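Local coordinates for AB hydrolase-1 domain-containing protein (PDB 3BDI) that is of unknown function but, as a member of the ABHD14 family of the alpha/beta hydrolase superfamily, probably hydrolyses a substrate not yet identified, at residues 102-107 / 115-120; 47-52 / 59-64. All blocks are in the same frame, centred on the assembly; numbering follows the deposited sequence. Where two conformers were deposited one is given.

Overall arrangement
The contacts belong to two beta-alpha-beta units of one alpha/beta hydrolase sheet, in which strand 28-33 lies between strands 57-62 and 102-107. Interaction 1 packs helix 109-120 on one face of that sheet, while interaction 2 packs helix 48-53 on the other; their centres are about 15 Å apart. Between them Met105, a selenomethionine, points away from the helix of interaction 1 and reaches Leu48 and Tyr52 of interaction 2, although it was modelled in two conformers and the detail is tentative. Strand 102-107 leads into a probable nucleophile elbow, which would carry Ser108; with His186 and Asp158 that serine probably forms a catalytic triad.

Interaction 1. Residues 102-107 / 115-120; sequences SVIMGA and IMTTLQ
Ile104 reaches from the strand to helix 109-120 and touches Thr117 and Thr118 with a single atom, its terminal methyl CD1. The contact is small, burying 92 Å² over both segments, and it is mainly apolar. Ile104 CD1 lies 3.9 Å from Thr117 CB and 4.0 Å from Thr117 CG2, so the methyl rests on the hydrocarbon side of this threonine. CG1 of Ile104 stands between its backbone N and carbonyl carbon (chi1 58°), and the extended second torsion (179°) then carries CD1 out toward the helix. A branched, slender isoleucine suits this place: it is long enough to cross a gap where the nearest CA atoms, those of Ile104 and Thr117, are 8.9 Å apart. The same methyl also meets a polar atom, Thr118 OG1, at 4.0 Å from Ile104 CD1.

No polar bond joins strand and helix; the threonine hydroxyls are taken up within the helix, while the strand backbone pairs with its neighbours in the sheet. Each threonine turns its hydroxyl back along the helix, Thr117 OG1 to the carbonyl of Met113 and Thr118 OG1 to that of Val114.

Other side chains close the layer: Ile90 of helix 83-96 meets Thr117, Phe33 lies beside Ile104, and Val125 on the next strand touches both Ile104 and Thr118. The pair thus ties strand 102-107 to the helix of the beta-alpha-beta crossover leading to strand 125-131, the unit whose turn contains the probable nucleophile elbow.

The chemistry implies that threonine can serve as a core residue here. With Thr117 OG1 and Thr118 OG1 bonded to helix carbonyls, both buried hydroxyls have partners, and the isoleucine methyl meets a largely hydrocarbon surface.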
ATOM      1  N   SER A 102      -4.811   4.557  -9.480  1.00 12.99           N
ATOM      2  CA  SER A 102      -5.220   3.717  -8.369  1.00 11.06           C
ATOM      3  C   SER A 102      -4.959   4.397  -7.021  1.00 10.27           C
ATOM      4  O   SER A 102      -4.044   5.202  -6.869  1.00 12.82           O
ATOM      5  CB  SER A 102      -4.445   2.370  -8.470  1.00 12.57           C
ATOM      6  OG  SER A 102      -4.915   1.405  -7.533  1.00 12.25           O
ATOM      7  N   VAL A 103      -5.787   4.042  -6.051  1.00 12.79           N
ATOM      8  CA  VAL A 103      -5.397   4.219  -4.639  1.00 12.13           C
ATOM      9  C   VAL A 103      -4.269   3.207  -4.343  1.00 10.12           C
ATOM     10  O   VAL A 103      -4.293   2.082  -4.888  1.00 11.80           O
ATOM     11  CB  VAL A 103      -6.567   3.993  -3.684  1.00 11.90           C
ATOM     12  CG1 VAL A 103      -6.114   4.112  -2.238  1.00 11.81           C
ATOM     13  CG2 VAL A 103      -7.694   5.049  -3.959  1.00 13.63           C
ATOM     14  N   ILE A 104      -3.257   3.628  -3.602  1.00 11.94           N
ATOM     15  CA  ILE A 104      -2.192   2.684  -3.221  1.00  9.77           C
ATOM     16  C   ILE A 104      -2.042   2.686  -1.707  1.00 10.91           C
ATOM     17  O   ILE A 104      -2.011   3.753  -1.065  1.00 11.25           O
ATOM     18  CB  ILE A 104      -0.898   2.968  -3.998  1.00 11.42           C
ATOM     19  CG1 ILE A 104      -0.397   4.397  -3.778  1.00 11.83           C
ATOM     20  CG2 ILE A 104      -1.112   2.643  -5.479  1.00 11.80           C
ATOM     21  CD1 ILE A 104       0.912   4.707  -4.525  1.00 11.64           C
HETATM   22  N   MSE A 105      -2.030   1.481  -1.157  0.67 11.04           N
HETATM   23  CA  MSE A 105      -1.857   1.257   0.267  0.67 11.33           C
HETATM   24  C   MSE A 105      -0.573   0.505   0.487  0.67 10.17           C
HETATM   25  O   MSE A 105      -0.253  -0.385  -0.299  0.67 10.59           O
HETATM   26  CB  MSE A 105      -3.025   0.426   0.802  0.67 11.75           C
HETATM   27  CG  MSE A 105      -2.805  -0.088   2.209  0.67  8.79           C
HETATM   28 SE   MSE A 105      -4.420  -0.879   2.953  0.50 11.76          SE
HETATM   29  CE  MSE A 105      -3.629  -2.488   3.637  0.67 12.68           C
ATOM     30  N   GLY A 106       0.176   0.905   1.505  1.00  9.58           N
ATOM     31  CA  GLY A 106       1.396   0.209   1.856  1.00 10.21           C
ATOM     32  C   GLY A 106       1.572   0.105   3.348  1.00 10.59           C
ATOM     33  O   GLY A 106       1.334   1.077   4.102  1.00 11.32           O
ATOM     34  N   ALA A 107       2.066  -1.062   3.793  1.00 10.06           N
ATOM     35  CA  ALA A 107       2.412  -1.273   5.174  1.00  8.97           C
ATOM     36  C   ALA A 107       3.925  -1.280   5.340  1.00  9.93           C
ATOM     37  O   ALA A 107       4.631  -1.981   4.645  1.00 10.37           O
ATOM     38  CB  ALA A 107       1.856  -2.595   5.652  1.00 11.79           C
ATOM     39  N   ILE A 115       4.554   6.054  -0.658  1.00 11.99           N
ATOM     40  CA  ILE A 115       4.916   7.489  -0.554  1.00 12.34           C
ATOM     41  C   ILE A 115       5.835   7.863  -1.728  1.00 13.64           C
ATOM     42  O   ILE A 115       5.558   8.840  -2.472  1.00 15.01           O
ATOM     43  CB  ILE A 115       5.480   7.819   0.849  1.00 12.77           C
ATOM     44  CG1 ILE A 115       4.284   7.796   1.839  1.00 16.71           C
ATOM     45  CG2 ILE A 115       6.208   9.191   0.885  1.00 14.82           C
ATOM     46  CD1 ILE A 115       4.629   7.848   3.271  1.00 16.94           C
HETATM   47  N   MSE A 116       6.894   7.095  -1.927  1.00 13.30           N
HETATM   48  CA  MSE A 116       7.807   7.389  -3.002  1.00 12.67           C
HETATM   49  C   MSE A 116       7.133   7.378  -4.357  1.00 14.23           C
HETATM   50  O   MSE A 116       7.421   8.230  -5.227  1.00 13.05           O
HETATM   51  CB  MSE A 116       8.995   6.426  -3.028  1.00 15.75           C
HETATM   52  CG  MSE A 116      10.022   6.760  -4.144  1.00 13.93           C
HETATM   53 SE   MSE A 116      10.898   8.498  -3.913  0.75 22.63          SE
HETATM   54  CE  MSE A 116      12.196   7.882  -2.766  1.00 19.80           C
ATOM     55  N   THR A 117       6.247   6.430  -4.592  1.00 12.46           N
ATOM     56  CA  THR A 117       5.500   6.404  -5.847  1.00 11.79           C
ATOM     57  C   THR A 117       4.671   7.680  -6.075  1.00 15.23           C
ATOM     58  O   THR A 117       4.597   8.188  -7.200  1.00 13.55           O
ATOM     59  CB  THR A 117       4.574   5.190  -5.890  1.00 12.14           C
ATOM     60  OG1 THR A 117       5.363   4.016  -5.681  1.00 12.27           O
ATOM     61  CG2 THR A 117       3.808   5.084  -7.194  1.00 13.38           C
ATOM     62  N   THR A 118       4.094   8.215  -5.004  1.00 13.39           N
ATOM     63  CA  THR A 118       3.323   9.472  -5.102  1.00 12.96           C
ATOM     64  C   THR A 118       4.232  10.668  -5.363  1.00 15.19           C
ATOM     65  O   THR A 118       3.854  11.551  -6.124  1.00 14.30           O
ATOM     66  CB  THR A 118       2.472   9.670  -3.841  1.00 13.25           C
ATOM     67  OG1 THR A 118       1.700   8.481  -3.598  1.00 12.80           O
ATOM     68  CG2 THR A 118       1.501  10.812  -4.018  1.00 12.76           C
ATOM     69  N   LEU A 119       5.431  10.658  -4.813  1.00 13.55           N
ATOM     70  CA  LEU A 119       6.413  11.736  -5.055  1.00 13.74           C
ATOM     71  C   LEU A 119       6.907  11.702  -6.497  1.00 15.12           C
ATOM     72  O   LEU A 119       7.126  12.752  -7.099  1.00 16.86           O
ATOM     73  CB  LEU A 119       7.598  11.638  -4.089  1.00 16.44           C
ATOM     74  CG  LEU A 119       7.248  11.803  -2.611  1.00 21.64           C
ATOM     75  CD1 LEU A 119       8.487  11.592  -1.728  1.00 16.86           C
ATOM     76  CD2 LEU A 119       6.590  13.144  -2.365  1.00 25.89           C
ATOM     77  N   GLN A 120       7.059  10.516  -7.080  1.00 14.47           N
ATOM     78  CA  GLN A 120       7.617  10.363  -8.427  1.00 14.49           C
ATOM     79  C   GLN A 120       6.585  10.458  -9.521  1.00 15.64           C
ATOM     80  O   GLN A 120       6.849  11.079 -10.563  1.00 16.73           O
ATOM     81  CB  GLN A 120       8.328   9.025  -8.569  1.00 17.08           C
ATOM     82  CG  GLN A 120       9.549   8.871  -7.723  1.00 18.15           C
ATOM     83  CD  GLN A 120      10.774   9.582  -8.272  1.00 30.77           C
ATOM     84  OE1 GLN A 120      11.044  10.733  -7.931  1.00 33.02           O
ATOM     85  NE2 GLN A 120      11.520   8.895  -9.116  1.00 29.02           N
TER

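Interaction 2. Residues 47-52 / 59-64; sequences DLFNNY and VYAPDY
Val59 wedges its forked side chain between Phe49 and Tyr52, one turn apart on the helix. One prong, Val59 CG1, rises to 3.6 Å from Phe49 CD2; the other, Val59 CG2, fits 3.7 Å from Tyr52 CB and also comes near the carbonyl oxygen of Phe49. With CG1 anti to the backbone N (chi1 -172°), the fork sits in the groove between these two residues, one prong against each. A beta-branched valine suits this position, being broad close to a strand backbone that approaches the helix closely: the CA atoms of Phe49 and Val59 are only 6.0 Å apart.

Farther along the strand the relief reverses. Ala61 offers a small methyl, and the far end of the Phe49 ring occupies the shallow place above it, with Phe49 CZ 3.8 Å from Ala61 CB. The ring thus spans two strand residues that point to the same face of the sheet, meeting both obliquely. An alanine at Phe49 would take away the ring, which is likely to leave a gap over Val59 and Ala61 and uncover their methyls.

Tyr52 contributes its CB to this interface, while its ring leads away to bond through OH with Thr200 OG1. At the start of the helix Asn50 ND2 donates to Asp47 OD1, 2.9 Å away and nearly straight at 165°, on the side turned from the strand.

The axes of helix 48-52 and strand 59-62 run roughly antiparallel (157°) and approach to 8.9 Å, in the beta-alpha-beta unit that links strands 28-33 and 57-62. Leu4 and Arg19, the latter on strand 14-21, also touch Phe49, whereas helix 193-205 packs beside Leu48 and Tyr52. On the reverse face of the sheet, Tyr60 and Pro62 meet helix 83-96.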
ATOM      1  N   ASP A  47      -9.435  -9.829   5.588  1.00 10.45           N
ATOM      2  CA  ASP A  47     -10.385 -10.056   4.498  1.00  9.41           C
ATOM      3  C   ASP A  47     -10.451  -8.824   3.590  1.00 10.53           C
ATOM      4  O   ASP A  47     -11.531  -8.389   3.188  1.00 11.46           O
ATOM      5  CB  ASP A  47     -11.762 -10.420   5.112  1.00 10.87           C
ATOM      6  CG  ASP A  47     -12.763 -11.037   4.113  1.00 17.41           C
ATOM      7  OD1 ASP A  47     -12.361 -11.552   3.090  1.00 16.13           O
ATOM      8  OD2 ASP A  47     -13.979 -10.967   4.409  1.00 19.82           O
ATOM      9  N   LEU A  48      -9.294  -8.246   3.223  1.00  8.96           N
ATOM     10  CA  LEU A  48      -9.280  -6.958   2.511  1.00  9.67           C
ATOM     11  C   LEU A  48      -9.815  -7.005   1.112  1.00 11.46           C
ATOM     12  O   LEU A  48     -10.377  -6.029   0.643  1.00 12.04           O
ATOM     13  CB  LEU A  48      -7.901  -6.329   2.558  1.00 11.15           C
ATOM     14  CG  LEU A  48      -7.312  -5.988   3.923  1.00 10.12           C
ATOM     15  CD1 LEU A  48      -5.977  -5.242   3.776  1.00 11.27           C
ATOM     16  CD2 LEU A  48      -8.292  -5.132   4.713  1.00 10.58           C
ATOM     17  N   PHE A  49      -9.702  -8.151   0.438  1.00  9.41           N
ATOM     18  CA  PHE A  49     -10.193  -8.214  -0.930  1.00 10.14           C
ATOM     19  C   PHE A  49     -11.710  -8.058  -0.931  1.00 11.21           C
ATOM     20  O   PHE A  49     -12.237  -7.191  -1.626  1.00 11.95           O
ATOM     21  CB  PHE A  49      -9.736  -9.470  -1.705  1.00  8.83           C
ATOM     22  CG  PHE A  49      -8.242  -9.600  -1.776  1.00  9.26           C
ATOM     23  CD1 PHE A  49      -7.545 -10.243  -0.744  1.00 13.17           C
ATOM     24  CD2 PHE A  49      -7.546  -9.082  -2.838  1.00 11.53           C
ATOM     25  CE1 PHE A  49      -6.174 -10.380  -0.758  1.00 14.58           C
ATOM     26  CE2 PHE A  49      -6.124  -9.181  -2.840  1.00 13.61           C
ATOM     27  CZ  PHE A  49      -5.466  -9.816  -1.768  1.00 11.59           C
ATOM     28  N   ASN A  50     -12.383  -8.865  -0.128  1.00 10.68           N
ATOM     29  CA  ASN A  50     -13.843  -8.773  -0.043  1.00 10.13           C
ATOM     30  C   ASN A  50     -14.255  -7.418   0.509  1.00 10.80           C
ATOM     31  O   ASN A  50     -15.201  -6.814  -0.010  1.00 13.02           O
ATOM     32  CB  ASN A  50     -14.468  -9.909   0.745  1.00 10.38           C
ATOM     33  CG  ASN A  50     -14.436 -11.198   0.019  1.00 14.20           C
ATOM     34  OD1 ASN A  50     -14.941 -11.290  -1.113  1.00 14.28           O
ATOM     35  ND2 ASN A  50     -13.854 -12.230   0.645  1.00 15.52           N
ATOM     36  N   ASN A  51     -13.619  -6.930   1.550  1.00 11.65           N
ATOM     37  CA  ASN A  51     -14.046  -5.653   2.135  1.00 12.66           C
ATOM     38  C   ASN A  51     -13.885  -4.435   1.221  1.00 14.22           C
ATOM     39  O   ASN A  51     -14.720  -3.501   1.241  1.00 15.44           O
ATOM     40  CB  ASN A  51     -13.355  -5.408   3.480  1.00 14.65           C
ATOM     41  CG  ASN A  51     -13.994  -6.200   4.597  1.00 13.83           C
ATOM     42  OD1 ASN A  51     -15.179  -6.003   4.887  1.00 17.16           O
ATOM     43  ND2 ASN A  51     -13.207  -6.964   5.311  1.00 15.43           N
ATOM     44  N   TYR A  52     -12.820  -4.390   0.429  1.00 13.00           N
ATOM     45  CA  TYR A  52     -12.652  -3.280  -0.518  1.00 13.25           C
ATOM     46  C   TYR A  52     -13.427  -3.459  -1.782  1.00 14.46           C
ATOM     47  O   TYR A  52     -13.890  -2.466  -2.364  1.00 14.42           O
ATOM     48  CB  TYR A  52     -11.193  -2.993  -0.798  1.00 11.45           C
ATOM     49  CG  TYR A  52     -10.357  -2.620   0.405  1.00 11.53           C
ATOM     50  CD1 TYR A  52     -10.924  -2.072   1.575  1.00 10.70           C
ATOM     51  CD2 TYR A  52      -8.963  -2.812   0.421  1.00 11.01           C
ATOM     52  CE1 TYR A  52     -10.157  -1.770   2.660  1.00 10.77           C
ATOM     53  CE2 TYR A  52      -8.191  -2.470   1.510  1.00 12.31           C
ATOM     54  CZ  TYR A  52      -8.786  -1.960   2.657  1.00  9.95           C
ATOM     55  OH  TYR A  52      -7.963  -1.679   3.703  1.00 11.58           O
ATOM     56  N   VAL A  59      -9.276  -4.719  -6.570  1.00 10.39           N
ATOM     57  CA  VAL A  59      -8.203  -4.909  -5.577  1.00  9.51           C
ATOM     58  C   VAL A  59      -7.061  -5.771  -6.141  1.00  8.14           C
ATOM     59  O   VAL A  59      -7.285  -6.860  -6.628  1.00  9.77           O
ATOM     60  CB  VAL A  59      -8.736  -5.548  -4.292  1.00  8.49           C
ATOM     61  CG1 VAL A  59      -7.661  -5.551  -3.197  1.00 10.04           C
ATOM     62  CG2 VAL A  59     -10.002  -4.822  -3.814  1.00 10.84           C
ATOM     63  N   TYR A  60      -5.848  -5.244  -6.007  1.00  9.98           N
ATOM     64  CA  TYR A  60      -4.641  -5.929  -6.513  1.00 10.22           C
ATOM     65  C   TYR A  60      -3.616  -5.997  -5.392  1.00 10.08           C
ATOM     66  O   TYR A  60      -3.440  -5.018  -4.679  1.00  9.46           O
ATOM     67  CB  TYR A  60      -4.018  -5.121  -7.649  1.00  9.10           C
ATOM     68  CG  TYR A  60      -4.937  -4.890  -8.824  1.00 10.27           C
ATOM     69  CD1 TYR A  60      -5.812  -3.822  -8.853  1.00 10.17           C
ATOM     70  CD2 TYR A  60      -4.954  -5.773  -9.874  1.00  9.90           C
ATOM     71  CE1 TYR A  60      -6.661  -3.621  -9.940  1.00 10.41           C
ATOM     72  CE2 TYR A  60      -5.804  -5.557 -10.977  1.00 10.54           C
ATOM     73  CZ  TYR A  60      -6.651  -4.494 -10.971  1.00 11.82           C
ATOM     74  OH  TYR A  60      -7.522  -4.280 -12.052  1.00 13.50           O
ATOM     75  N   ALA A  61      -2.928  -7.127  -5.230  1.00  8.34           N
ATOM     76  CA  ALA A  61      -1.886  -7.219  -4.198  1.00  8.38           C
ATOM     77  C   ALA A  61      -0.761  -8.143  -4.675  1.00  7.76           C
ATOM     78  O   ALA A  61      -0.978  -9.354  -4.757  1.00  8.11           O
ATOM     79  CB  ALA A  61      -2.467  -7.769  -2.897  1.00  8.94           C
ATOM     80  N   PRO A  62       0.407  -7.610  -5.026  1.00  8.25           N
ATOM     81  CA  PRO A  62       1.557  -8.453  -5.406  1.00  7.25           C
ATOM     82  C   PRO A  62       2.480  -8.774  -4.247  1.00  8.17           C
ATOM     83  O   PRO A  62       2.506  -8.066  -3.233  1.00  8.21           O
ATOM     84  CB  PRO A  62       2.297  -7.569  -6.388  1.00  8.08           C
ATOM     85  CG  PRO A  62       2.070  -6.186  -5.873  1.00  7.51           C
ATOM     86  CD  PRO A  62       0.710  -6.175  -5.164  1.00  7.91           C
ATOM     87  N   ASP A  63       3.270  -9.831  -4.426  1.00  7.47           N
ATOM     88  CA  ASP A  63       4.487 -10.033  -3.619  1.00  7.01           C
ATOM     89  C   ASP A  63       5.574  -9.195  -4.282  1.00  7.30           C
ATOM     90  O   ASP A  63       5.773  -9.279  -5.511  1.00  8.97           O
ATOM     91  CB  ASP A  63       4.891 -11.477  -3.530  1.00  7.75           C
ATOM     92  CG  ASP A  63       3.934 -12.316  -2.705  1.00  7.99           C
ATOM     93  OD1 ASP A  63       3.032 -11.772  -2.055  1.00  8.05           O
ATOM     94  OD2 ASP A  63       4.106 -13.562  -2.730  1.00  8.31           O
ATOM     95  N   TYR A  64       6.223  -8.335  -3.509  1.00  8.23           N
ATOM     96  CA  TYR A  64       7.279  -7.469  -4.033  1.00  8.14           C
ATOM     97  C   TYR A  64       8.392  -8.372  -4.578  1.00  8.54           C
ATOM     98  O   TYR A  64       8.714  -9.364  -3.961  1.00  9.06           O
ATOM     99  CB  TYR A  64       7.811  -6.504  -2.956  1.00  8.22           C
ATOM    100  CG  TYR A  64       8.614  -5.371  -3.608  1.00  8.81           C
ATOM    101  CD1 TYR A  64       7.974  -4.308  -4.218  1.00  7.43           C
ATOM    102  CD2 TYR A  64       9.965  -5.506  -3.781  1.00  8.74           C
ATOM    103  CE1 TYR A  64       8.656  -3.398  -4.933  1.00  9.93           C
ATOM    104  CE2 TYR A  64      10.675  -4.572  -4.516  1.00  8.80           C
ATOM    105  CZ  TYR A  64      10.025  -3.503  -5.051  1.00  7.87           C
ATOM    106  OH  TYR A  64      10.649  -2.581  -5.815  1.00 10.19           O
TER